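Local atomic coordinates of acinetobacter secreted protease CpaA (Acinetobacter nosocomialis M2, PDB entry 6O38), a protein that probably cleaves proteins as a secreted zinc metalloprotease, exported through type II secretion with the help of its chaperone CpaB. Residues 442-445 and 446-450. Sequence-based numbering, arbitrary orientation.
Sequences DDTT and VQNER
Asp443 and Val446 meet at the start of helix 444-452, on the face turned to Tyr426. Val446 CG1 lies against the carboxylate carbon of Asp443, 3.7 Å from CG. The two side chains cross at about a right angle. Val446 is buried, and Tyr426 packs on it from a neighbouring loop. The Asp443 carboxylate is held through both oxygens. Asp443 OD1 accepts from Thr445 N at 2.8 Å, met nearly along its C-O axis, although the N-H bends to 132°. OD2 is hydrogen-bonded to Tyr426 OH. A chi1 of -171° turns the carboxylate away from the residue's own N, towards the first helical N-H groups. This is an N-cap, on a helix of the reprolysin-like protease region: Asp443 stands just before the first helical residue and takes up a backbone N-H of the first turn. Its negative charge probably also suits the positive end of the helix dipole. The carbonyl of the same residue opens the helical bonding: Gln447 N donates to Asp443 O at 3.0 Å. Gln447 CB and CG lie beside that oxygen. Farther along the chain, Gln447 OE1 receives a weak bond from Arg450 NH1, lying in the plane of the guanidinium at its edge. Arg450 is buried and also donates to the carbonyls of Ala455, Asp456 and Ala479. Gln447 NE2 donates a hydrogen bond to Gly440 O. Glu449 N reaches Thr445 O only weakly, at 3.3 Å. The Glu449 side chain packs on Leu378, and its OE2 forms a salt bridge with Arg452. By contrast, Thr444 and Asn448 are exposed, and within the two segments little but each other meets their side chains. They lie side by side and point the same way, with Thr444 CG2 next to the Asn448 amide. The backbone bond from Asn448 N to Thr444 O measures 3.0 Å. Asn448 ND2 also comes near Thr444 O, but at a poor angle for a bond.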
loop_
_atom_site.group_PDB
_atom_site.type_symbol
_atom_site.label_atom_id
_atom_site.label_comp_id
_atom_site.label_asym_id
_atom_site.label_seq_id
_atom_site.Cartn_x
_atom_site.Cartn_y
_atom_site.Cartn_z
ATOM N N ASP A 442 18.382 -23.048 -22.995
ATOM C CA ASP A 442 18.970 -23.540 -24.230
ATOM C C ASP A 442 17.984 -23.569 -25.387
ATOM O O ASP A 442 18.401 -23.802 -26.526
ATOM C CB ASP A 442 19.541 -24.952 -24.026
ATOM C CG ASP A 442 20.424 -25.052 -22.801
ATOM O OD1 ASP A 442 21.463 -24.362 -22.758
ATOM O OD2 ASP A 442 20.079 -25.822 -21.880
ATOM N N ASP A 443 16.697 -23.352 -25.118
ATOM C CA ASP A 443 15.669 -23.394 -26.148
ATOM C C ASP A 443 16.000 -22.426 -27.275
ATOM O O ASP A 443 16.197 -21.230 -27.043
ATOM C CB ASP A 443 14.311 -23.061 -25.525
ATOM C CG ASP A 443 13.150 -23.289 -26.477
ATOM O OD1 ASP A 443 13.205 -22.842 -27.642
ATOM O OD2 ASP A 443 12.176 -23.943 -26.052
ATOM N N THR A 444 16.052 -22.952 -28.499
ATOM C CA THR A 444 16.506 -22.155 -29.633
ATOM C C THR A 444 15.515 -21.044 -29.960
ATOM O O THR A 444 15.917 -19.937 -30.336
ATOM C CB THR A 444 16.724 -23.059 -30.847
ATOM O OG1 THR A 444 17.512 -24.193 -30.462
ATOM C CG2 THR A 444 17.448 -22.312 -31.951
ATOM N N THR A 445 14.217 -21.319 -29.817
ATOM C CA THR A 445 13.202 -20.329 -30.162
ATOM C C THR A 445 13.280 -19.112 -29.246
ATOM O O THR A 445 13.265 -17.967 -29.715
ATOM C CB THR A 445 11.810 -20.960 -30.098
ATOM O OG1 THR A 445 11.651 -21.882 -31.183
ATOM C CG2 THR A 445 10.730 -19.891 -30.190
ATOM N N VAL A 446 13.373 -19.338 -27.935
ATOM C CA VAL A 446 13.385 -18.216 -27.002
ATOM C C VAL A 446 14.749 -17.528 -26.963
ATOM O O VAL A 446 14.824 -16.316 -26.735
ATOM C CB VAL A 446 12.933 -18.675 -25.601
ATOM C CG1 VAL A 446 12.004 -19.876 -25.708
ATOM C CG2 VAL A 446 14.122 -18.980 -24.696
ATOM N N GLN A 447 15.841 -18.266 -27.184
ATOM C CA GLN A 447 17.163 -17.652 -27.107
ATOM C C GLN A 447 17.513 -16.875 -28.370
ATOM O O GLN A 447 18.227 -15.870 -28.289
ATOM C CB GLN A 447 18.228 -18.712 -26.819
ATOM C CG GLN A 447 18.129 -19.320 -25.424
ATOM C CD GLN A 447 18.323 -18.297 -24.316
ATOM O OE1 GLN A 447 19.031 -17.305 -24.485
ATOM N NE2 GLN A 447 17.688 -18.537 -23.174
ATOM N N ASN A 448 17.036 -17.318 -29.536
ATOM C CA ASN A 448 17.209 -16.514 -30.742
ATOM C C ASN A 448 16.425 -15.212 -30.645
ATOM O O ASN A 448 16.939 -14.143 -30.998
ATOM C CB ASN A 448 16.778 -17.298 -31.981
ATOM C CG ASN A 448 17.715 -18.440 -32.306
ATOM O OD1 ASN A 448 18.845 -18.494 -31.819
ATOM N ND2 ASN A 448 17.259 -19.352 -33.156
ATOM N N GLU A 449 15.178 -15.283 -30.174
ATOM C CA GLU A 449 14.393 -14.070 -29.979
ATOM C C GLU A 449 15.001 -13.183 -28.902
ATOM O O GLU A 449 14.936 -11.953 -29.003
ATOM C CB GLU A 449 12.951 -14.431 -29.624
ATOM C CG GLU A 449 12.024 -13.234 -29.477
ATOM C CD GLU A 449 11.813 -12.487 -30.783
ATOM O OE1 GLU A 449 12.002 -13.095 -31.859
ATOM O OE2 GLU A 449 11.455 -11.291 -30.736
ATOM N N ARG A 450 15.593 -13.786 -27.867
ATOM C CA ARG A 450 16.295 -13.007 -26.852
ATOM C C ARG A 450 17.446 -12.221 -27.467
ATOM O O ARG A 450 17.632 -11.036 -27.164
ATOM C CB ARG A 450 16.802 -13.930 -25.744
ATOM C CG ARG A 450 17.517 -13.216 -24.609
ATOM C CD ARG A 450 18.270 -14.203 -23.731
ATOM N NE ARG A 450 18.958 -13.546 -22.625
ATOM C CZ ARG A 450 19.710 -14.181 -21.730
ATOM N NH1 ARG A 450 19.874 -15.494 -21.811
ATOM N NH2 ARG A 450 20.298 -13.501 -20.755
#